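Local atomic coordinates of endoglucanase (Fervidobacterium pennivorans DSM 9078, PDB entry 6KDD), a protein that probably hydrolyses beta-glucosidic bonds in cellulose-like glucans, as a TIM-barrel glycoside hydrolase of family 5. Residues I26-E31 with Y292-A297; Y142-Q147 with N180-S185. All coordinates share one frame; numbering follows the deposited sequence.

Interaction 1. Residues I26-E31 with Y292-A297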
ATOM      1  N   ILE A  26      -7.930   0.906   1.359  1.00 17.24           N
ATOM      2  CA  ILE A  26      -9.210   0.198   1.468  1.00 18.14           C
ATOM      3  C   ILE A  26      -8.923  -1.290   1.383  1.00 18.40           C
ATOM      4  O   ILE A  26      -8.884  -1.817   0.277  1.00 16.95           O
ATOM      5  CB  ILE A  26     -10.171   0.581   0.318  1.00 19.47           C
ATOM      6  CG1 ILE A  26     -10.166   2.082   0.012  1.00 21.64           C
ATOM      7  CG2 ILE A  26     -11.570  -0.019   0.543  1.00 20.49           C
ATOM      8  CD1 ILE A  26     -10.410   2.937   1.201  1.00 22.55           C
ATOM      9  N   GLY A  27      -8.690  -1.933   2.536  1.00 15.96           N
ATOM     10  CA  GLY A  27      -8.238  -3.313   2.553  1.00 16.90           C
ATOM     11  C   GLY A  27      -9.384  -4.290   2.848  1.00 20.43           C
ATOM     12  O   GLY A  27     -10.524  -3.875   3.203  1.00 19.04           O
ATOM     13  N   ASN A  28      -9.062  -5.598   2.695  1.00 18.38           N
ATOM     14  CA  ASN A  28     -10.031  -6.680   2.896  1.00 19.05           C
ATOM     15  C   ASN A  28     -11.151  -6.629   1.865  1.00 18.08           C
ATOM     16  O   ASN A  28     -12.259  -7.120   2.124  1.00 17.88           O
ATOM     17  CB  ASN A  28     -10.598  -6.716   4.327  1.00 19.21           C
ATOM     18  CG  ASN A  28      -9.598  -7.300   5.302  1.00 25.71           C
ATOM     19  OD1 ASN A  28      -8.458  -6.838   5.379  1.00 27.38           O
ATOM     20  ND2 ASN A  28     -10.010  -8.286   6.080  1.00 24.25           N
ATOM     21  N   ALA A  29     -10.844  -6.069   0.682  1.00 16.87           N
ATOM     22  CA  ALA A  29     -11.861  -5.799  -0.319  1.00 15.24           C
ATOM     23  C   ALA A  29     -11.431  -6.457  -1.636  1.00 17.75           C
ATOM     24  O   ALA A  29     -11.625  -7.680  -1.805  1.00 21.06           O
ATOM     25  CB  ALA A  29     -12.080  -4.285  -0.403  1.00 16.22           C
ATOM     26  N   LEU A  30     -10.739  -5.707  -2.529  1.00 18.14           N
ATOM     27  CA  LEU A  30     -10.541  -6.224  -3.885  1.00 16.72           C
ATOM     28  C   LEU A  30      -9.299  -7.103  -3.976  1.00 16.21           C
ATOM     29  O   LEU A  30      -9.086  -7.703  -5.035  1.00 17.38           O
ATOM     30  CB  LEU A  30     -10.423  -5.092  -4.936  1.00 16.62           C
ATOM     31  CG  LEU A  30     -11.745  -4.356  -5.255  1.00 18.96           C
ATOM     32  CD1 LEU A  30     -11.449  -3.080  -6.009  1.00 19.51           C
ATOM     33  CD2 LEU A  30     -12.627  -5.263  -6.128  1.00 16.89           C
ATOM     34  N   GLU A  31      -8.510  -7.215  -2.886  1.00 17.25           N
ATOM     35  CA  GLU A  31      -7.329  -8.076  -2.900  1.00 18.35           C
ATOM     36  C   GLU A  31      -7.645  -9.460  -2.314  1.00 19.37           C
ATOM     37  O   GLU A  31      -6.743 -10.308  -2.195  1.00 19.64           O
ATOM     38  CB  GLU A  31      -6.153  -7.375  -2.188  1.00 18.67           C
ATOM     39  CG  GLU A  31      -6.176  -7.454  -0.646  1.00 15.51           C
ATOM     40  CD  GLU A  31      -7.158  -6.586   0.132  1.00 20.60           C
ATOM     41  OE1 GLU A  31      -8.190  -6.151  -0.453  1.00 20.90           O
ATOM     42  OE2 GLU A  31      -6.872  -6.309   1.340  1.00 20.74           O
ATOM     43  N   TYR A 292      -2.555   4.558   5.878  1.00 17.62           N
ATOM     44  CA  TYR A 292      -2.859   3.742   7.028  1.00 17.30           C
ATOM     45  C   TYR A 292      -3.448   2.397   6.587  1.00 18.59           C
ATOM     46  O   TYR A 292      -4.252   2.359   5.657  1.00 18.41           O
ATOM     47  CB  TYR A 292      -3.818   4.501   7.939  1.00 17.61           C
ATOM     48  CG  TYR A 292      -4.238   3.670   9.127  1.00 18.83           C
ATOM     49  CD1 TYR A 292      -3.331   3.409  10.155  1.00 20.68           C
ATOM     50  CD2 TYR A 292      -5.513   3.109   9.198  1.00 18.56           C
ATOM     51  CE1 TYR A 292      -3.684   2.587  11.223  1.00 20.20           C
ATOM     52  CE2 TYR A 292      -5.899   2.347  10.300  1.00 18.17           C
ATOM     53  CZ  TYR A 292      -4.966   2.064  11.286  1.00 19.67           C
ATOM     54  OH  TYR A 292      -5.306   1.279  12.344  1.00 21.26           O
ATOM     55  N   TRP A 293      -3.094   1.318   7.303  1.00 17.41           N
ATOM     56  CA  TRP A 293      -3.741   0.012   7.121  1.00 15.49           C
ATOM     57  C   TRP A 293      -4.635  -0.275   8.323  1.00 16.14           C
ATOM     58  O   TRP A 293      -4.103  -0.500   9.407  1.00 19.21           O
ATOM     59  CB  TRP A 293      -2.705  -1.127   7.021  1.00 18.41           C
ATOM     60  CG  TRP A 293      -3.369  -2.442   6.708  1.00 18.88           C
ATOM     61  CD1 TRP A 293      -3.774  -3.417   7.590  1.00 19.54           C
ATOM     62  CD2 TRP A 293      -3.732  -2.908   5.394  1.00 19.48           C
ATOM     63  NE1 TRP A 293      -4.323  -4.478   6.893  1.00 19.76           N
ATOM     64  CE2 TRP A 293      -4.296  -4.203   5.550  1.00 20.61           C
ATOM     65  CE3 TRP A 293      -3.586  -2.381   4.097  1.00 20.29           C
ATOM     66  CZ2 TRP A 293      -4.801  -4.927   4.459  1.00 22.24           C
ATOM     67  CZ3 TRP A 293      -4.032  -3.123   3.014  1.00 20.49           C
ATOM     68  CH2 TRP A 293      -4.668  -4.362   3.199  1.00 20.39           C
ATOM     69  N   GLU A 294      -5.972  -0.287   8.169  1.00 16.96           N
ATOM     70  CA  GLU A 294      -6.702   0.040   6.941  1.00 17.88           C
ATOM     71  C   GLU A 294      -8.027   0.694   7.340  1.00 19.09           C
ATOM     72  O   GLU A 294      -8.244   0.976   8.536  1.00 21.73           O
ATOM     73  CB  GLU A 294      -6.859  -1.167   6.004  1.00 19.87           C
ATOM     74  CG  GLU A 294      -7.014  -2.503   6.730  1.00 20.43           C
ATOM     75  CD  GLU A 294      -8.257  -2.702   7.578  1.00 23.58           C
ATOM     76  OE1 GLU A 294      -9.286  -1.995   7.361  1.00 24.15           O
ATOM     77  OE2 GLU A 294      -8.203  -3.581   8.458  1.00 21.99           O
ATOM     78  N   PHE A 295      -8.893   0.974   6.350  1.00 17.18           N
ATOM     79  CA  PHE A 295     -10.053   1.835   6.546  1.00 17.42           C
ATOM     80  C   PHE A 295     -11.089   1.242   7.505  1.00 19.48           C
ATOM     81  O   PHE A 295     -11.410   1.897   8.506  1.00 18.07           O
ATOM     82  CB  PHE A 295     -10.698   2.156   5.198  1.00 17.59           C
ATOM     83  CG  PHE A 295     -12.036   2.856   5.267  1.00 16.55           C
ATOM     84  CD1 PHE A 295     -12.139   4.121   5.857  1.00 17.95           C
ATOM     85  CD2 PHE A 295     -13.162   2.304   4.651  1.00 19.68           C
ATOM     86  CE1 PHE A 295     -13.363   4.785   5.881  1.00 20.22           C
ATOM     87  CE2 PHE A 295     -14.390   2.947   4.706  1.00 20.81           C
ATOM     88  CZ  PHE A 295     -14.491   4.186   5.329  1.00 21.23           C
ATOM     89  N   CYS A 296     -11.638   0.036   7.213  1.00 19.00           N
ATOM     90  CA  CYS A 296     -12.769  -0.429   8.019  1.00 21.95           C
ATOM     91  C   CYS A 296     -12.785  -1.908   8.433  1.00 23.46           C
ATOM     92  O   CYS A 296     -13.844  -2.383   8.884  1.00 24.97           O
ATOM     93  CB  CYS A 296     -14.100  -0.164   7.320  1.00 20.49           C
ATOM     94  SG  CYS A 296     -14.221  -0.910   5.661  1.00 23.11           S
ATOM     95  N   ALA A 297     -11.678  -2.635   8.357  1.00 21.37           N
ATOM     96  CA  ALA A 297     -11.751  -4.057   8.726  1.00 23.76           C
ATOM     97  C   ALA A 297     -11.018  -4.297  10.064  1.00 24.32           C
ATOM     98  O   ALA A 297     -11.187  -3.524  10.994  1.00 25.39           O
ATOM     99  CB  ALA A 297     -11.235  -4.956   7.598  1.00 20.91           C
TER
HETATM  100  O   HOH W   1     -10.352  -1.518   4.711  1.00 23.15           O
HETATM  101  O   HOH W   2      -7.203  -5.955   7.596  1.00 29.37           O

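Interaction 2. Residues Y142-Q147 with N180-S185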
ATOM      1  N   TYR A 142       3.748  -3.974  -7.612  1.00 23.08           N
ATOM      2  CA  TYR A 142       3.390  -5.163  -6.856  1.00 22.63           C
ATOM      3  C   TYR A 142       3.553  -4.900  -5.351  1.00 22.09           C
ATOM      4  O   TYR A 142       4.522  -4.295  -4.957  1.00 22.13           O
ATOM      5  CB  TYR A 142       4.265  -6.349  -7.281  1.00 25.55           C
ATOM      6  CG  TYR A 142       3.747  -7.602  -6.650  1.00 22.99           C
ATOM      7  CD1 TYR A 142       2.474  -8.044  -6.962  1.00 23.18           C
ATOM      8  CD2 TYR A 142       4.443  -8.247  -5.639  1.00 26.43           C
ATOM      9  CE1 TYR A 142       1.920  -9.137  -6.330  1.00 25.53           C
ATOM     10  CE2 TYR A 142       3.930  -9.391  -5.045  1.00 22.01           C
ATOM     11  CZ  TYR A 142       2.659  -9.806  -5.368  1.00 22.79           C
ATOM     12  OH  TYR A 142       2.106 -10.908  -4.804  1.00 25.63           O
ATOM     13  N   ASN A 143       2.581  -5.353  -4.561  1.00 22.01           N
ATOM     14  CA  ASN A 143       2.548  -5.247  -3.102  1.00 21.36           C
ATOM     15  C   ASN A 143       3.518  -6.273  -2.488  1.00 20.64           C
ATOM     16  O   ASN A 143       3.404  -7.447  -2.774  1.00 23.17           O
ATOM     17  CB  ASN A 143       1.131  -5.545  -2.578  1.00 19.51           C
ATOM     18  CG  ASN A 143       1.046  -5.530  -1.059  1.00 19.89           C
ATOM     19  OD1 ASN A 143       0.863  -6.580  -0.431  1.00 21.79           O
ATOM     20  ND2 ASN A 143       1.220  -4.369  -0.468  1.00 16.04           N
ATOM     21  N   GLU A 144       4.478  -5.805  -1.682  1.00 21.44           N
ATOM     22  CA  GLU A 144       5.239  -6.668  -0.770  1.00 21.02           C
ATOM     23  C   GLU A 144       5.828  -7.876  -1.501  1.00 21.64           C
ATOM     24  O   GLU A 144       5.457  -9.013  -1.241  1.00 24.37           O
ATOM     25  CB  GLU A 144       4.327  -7.150   0.365  1.00 20.69           C
ATOM     26  CG  GLU A 144       4.017  -6.015   1.314  1.00 19.14           C
ATOM     27  CD  GLU A 144       3.202  -6.484   2.517  1.00 23.05           C
ATOM     28  OE1 GLU A 144       2.988  -7.681   2.666  1.00 28.17           O
ATOM     29  OE2 GLU A 144       2.858  -5.638   3.318  1.00 25.84           O
ATOM     30  N   PRO A 145       6.790  -7.668  -2.417  1.00 25.84           N
ATOM     31  CA  PRO A 145       7.598  -8.785  -2.936  1.00 24.68           C
ATOM     32  C   PRO A 145       8.260  -9.501  -1.752  1.00 24.23           C
ATOM     33  O   PRO A 145       8.724  -8.867  -0.815  1.00 27.35           O
ATOM     34  CB  PRO A 145       8.676  -8.063  -3.776  1.00 27.20           C
ATOM     35  CG  PRO A 145       8.073  -6.697  -4.120  1.00 30.44           C
ATOM     36  CD  PRO A 145       7.229  -6.342  -2.900  1.00 23.69           C
ATOM     37  N   ALA A 146       8.223 -10.818  -1.777  1.00 23.40           N
ATOM     38  CA  ALA A 146       8.736 -11.619  -0.684  1.00 28.48           C
ATOM     39  C   ALA A 146       8.801 -13.061  -1.154  1.00 28.42           C
ATOM     40  O   ALA A 146       8.523 -13.362  -2.322  1.00 30.29           O
ATOM     41  CB  ALA A 146       7.858 -11.465   0.541  1.00 26.78           C
ATOM     42  N   GLN A 147       9.201 -13.958  -0.231  1.00 27.52           N
ATOM     43  CA  GLN A 147       9.287 -15.366  -0.551  1.00 27.27           C
ATOM     44  C   GLN A 147      10.300 -15.557  -1.685  1.00 26.89           C
ATOM     45  O   GLN A 147      11.418 -15.055  -1.587  1.00 31.98           O
ATOM     46  CB  GLN A 147       7.899 -15.966  -0.768  1.00 28.67           C
ATOM     47  CG  GLN A 147       7.054 -15.896   0.499  1.00 32.83           C
ATOM     48  CD  GLN A 147       5.829 -16.769   0.415  1.00 36.67           C
ATOM     49  OE1 GLN A 147       5.454 -17.257  -0.637  1.00 46.47           O
ATOM     50  NE2 GLN A 147       5.192 -16.982   1.546  1.00 43.43           N
ATOM     51  N   ASN A 180      11.230  -8.124   0.494  1.00 25.59           N
ATOM     52  CA  ASN A 180      11.130  -8.648   1.868  1.00 29.34           C
ATOM     53  C   ASN A 180       9.911  -8.066   2.591  1.00 26.93           C
ATOM     54  O   ASN A 180      10.022  -7.559   3.715  1.00 26.10           O
ATOM     55  CB  ASN A 180      12.420  -8.480   2.675  1.00 29.60           C
ATOM     56  CG  ASN A 180      12.389  -9.084   4.075  1.00 34.41           C
ATOM     57  OD1 ASN A 180      12.978  -8.543   5.020  1.00 39.41           O
ATOM     58  ND2 ASN A 180      11.744 -10.231   4.235  1.00 31.34           N
ATOM     59  N   TRP A 181       8.739  -8.199   1.950  1.00 25.15           N
ATOM     60  CA  TRP A 181       7.448  -7.719   2.459  1.00 23.34           C
ATOM     61  C   TRP A 181       7.443  -6.201   2.605  1.00 26.19           C
ATOM     62  O   TRP A 181       6.726  -5.705   3.470  1.00 28.67           O
ATOM     63  CB  TRP A 181       7.065  -8.354   3.807  1.00 23.16           C
ATOM     64  CG  TRP A 181       7.088  -9.848   3.844  1.00 24.28           C
ATOM     65  CD1 TRP A 181       8.051 -10.604   4.447  1.00 24.67           C
ATOM     66  CD2 TRP A 181       6.136 -10.777   3.289  1.00 26.00           C
ATOM     67  NE1 TRP A 181       7.768 -11.934   4.308  1.00 26.30           N
ATOM     68  CE2 TRP A 181       6.618 -12.074   3.569  1.00 26.28           C
ATOM     69  CE3 TRP A 181       4.972 -10.660   2.528  1.00 23.87           C
ATOM     70  CZ2 TRP A 181       5.919 -13.226   3.219  1.00 24.74           C
ATOM     71  CZ3 TRP A 181       4.299 -11.797   2.147  1.00 26.43           C
ATOM     72  CH2 TRP A 181       4.765 -13.065   2.486  1.00 28.92           C
ATOM     73  N   ALA A 182       8.233  -5.478   1.794  1.00 23.62           N
ATOM     74  CA  ALA A 182       8.457  -4.035   1.930  1.00 27.37           C
ATOM     75  C   ALA A 182       8.893  -3.605   3.339  1.00 24.76           C
ATOM     76  O   ALA A 182       8.490  -2.558   3.826  1.00 23.15           O
ATOM     77  CB  ALA A 182       7.241  -3.226   1.443  1.00 23.79           C
ATOM     78  N   HIS A 183       9.731  -4.405   4.008  1.00 28.69           N
ATOM     79  CA  HIS A 183      10.346  -4.029   5.271  1.00 27.62           C
ATOM     80  C   HIS A 183      11.229  -2.800   5.099  1.00 27.48           C
ATOM     81  O   HIS A 183      11.884  -2.663   4.062  1.00 28.24           O
ATOM     82  CB  HIS A 183      11.207  -5.200   5.761  1.00 27.74           C
ATOM     83  CG  HIS A 183      11.487  -5.153   7.221  1.00 30.52           C
ATOM     84  ND1 HIS A 183      12.673  -4.658   7.729  1.00 33.49           N
ATOM     85  CD2 HIS A 183      10.728  -5.501   8.277  1.00 32.40           C
ATOM     86  CE1 HIS A 183      12.636  -4.730   9.045  1.00 33.92           C
ATOM     87  NE2 HIS A 183      11.453  -5.235   9.398  1.00 33.69           N
ATOM     88  N   TYR A 184      11.237  -1.924   6.121  1.00 26.19           N
ATOM     89  CA  TYR A 184      11.963  -0.660   6.092  1.00 27.16           C
ATOM     90  C   TYR A 184      13.432  -0.940   5.757  1.00 30.30           C
ATOM     91  O   TYR A 184      14.065  -0.177   5.015  1.00 27.01           O
ATOM     92  CB  TYR A 184      11.809   0.105   7.421  1.00 32.74           C
ATOM     93  CG  TYR A 184      12.767  -0.368   8.491  1.00 31.63           C
ATOM     94  CD1 TYR A 184      14.092   0.062   8.492  1.00 36.51           C
ATOM     95  CD2 TYR A 184      12.383  -1.310   9.437  1.00 36.75           C
ATOM     96  CE1 TYR A 184      15.003  -0.395   9.426  1.00 35.80           C
ATOM     97  CE2 TYR A 184      13.287  -1.785  10.378  1.00 39.08           C
ATOM     98  CZ  TYR A 184      14.592  -1.323  10.366  1.00 39.15           C
ATOM     99  OH  TYR A 184      15.482  -1.766  11.294  1.00 44.19           O
ATOM    100  N   SER A 185      13.949  -2.065   6.284  1.00 31.99           N
ATOM    101  CA  SER A 185      15.353  -2.403   6.136  1.00 37.68           C
ATOM    102  C   SER A 185      15.696  -2.716   4.678  1.00 38.41           C
ATOM    103  O   SER A 185      16.824  -2.486   4.273  1.00 39.54           O
ATOM    104  CB  SER A 185      15.783  -3.494   7.091  1.00 34.43           C
ATOM    105  OG  SER A 185      15.263  -4.753   6.678  1.00 36.58           O
TER

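Interaction 1. Residues I26-E31 with Y292-A297
The meeting of Glu31 and Trp293 belongs to a buried loop-to-loop contact at the C-terminal mouth of a TIM barrel, where the loops after strands 22-25 and 289-292, the first and last of the barrel, come together. No direct hydrogen bond crosses; the join relies on packing and water. Trp293 precedes a cis peptide, as the tryptophan after the eighth strand does in many relatives, and CG of Glu294 lies over one face of the Trp293 indole, toward its rim. Glu31 OE2 approaches the indole edge tip to tip, 3.5 Å from Trp293 CH2, with the carboxylate and ring planes 83° apart. The bent Glu31 side chain, CG between the backbone N and carbonyl carbon (chi1 81°), turns its carboxylate back onto its own loop. There Asn28 N bonds to Glu31 OE2 at 2.7 Å and Ala29 N to Glu31 OE1 at 2.9 Å, both from the syn side but tilted out of the carboxylate plane, Ala29 N the more so. A glutamine in its place has one acceptor fewer at this spot, which would probably leave the N-H of Asn28 or Ala29 without its mate and the turn less firmly held. Gly27, without a side chain, lets its CA come within 3.8 Å of Trp293 CH2. One water donates to both Asn28 OD1 and Glu294 OE2, while another accepts from Gly27 N and Cys296 N. Glu294 OE1 receives Ala297 N through its syn lone pair at 2.7 Å. Asn28 ND2 is engaged by Trp38 O, and Ala297 CB rests against the amide, 3.7 Å from Asn28 CG.

Interaction 2. Residues Y142-Q147 with N180-S185
Glu144, Pro145 and Ala146 meet Trp181 at the catalytic end of the barrel, where the loop after strand 137-140 carries the Asn-Glu-Pro motif of family 5, whose glutamate is probably the acid/base. The second partner is a short helical turn whose residues Asn180, Trp181 and Ala182 all have positive phi, making it left-handed. A single hydrogen bond ties the backbones: Trp181 N donates to Pro145 O at 2.8 Å. Ala146 CB then sits over the centre of the indole, 3.4 Å from the centroid of the six-membered ring of Trp181 and 17° off its normal, a close CH-pi contact. With CG beside its backbone N (chi1 -53°), Trp181 swings the ring across the loop to receive that methyl. Glu144 meets the same indole differently: OE1 lies at its edge, 3.6 Å from Trp181 CE3, the carboxylate nearly perpendicular to the ring. Its extended chain runs past the turn, CG standing 3.5 Å from Trp181 O, while OE2 is bonded to His203 ND1 and lies close to Glu260. Gln147 CG adds a looser, oblique touch, 4.0 Å from Trp181 CZ2. Around the pair, Ala146 and Gln147 touch Tyr109 of helix 106-110, Pro145 packs on Trp154 of helix 151-168, and Ala182 leans on His203 of strand 198-204.

Both contacts belong to the C-terminal rim of one eight-stranded barrel. Interaction 1 joins the loops of the first and eighth strands, at the seam where the barrel closes, and interaction 2 those of the fourth and fifth. In chain order 142-147 and 180-185 fall between 26-31 and 292-297, so the closing pair brackets the inner one. The centres lie about 18 Å apart and the nearest atoms about 6 Å, without touching. Tris, probably from the crystallisation liquor, lies close to the side chains of Trp293 and Glu144. The arrangement illustrates how separate loop pairings around one barrel mouth together frame what is probably the substrate-binding cleft.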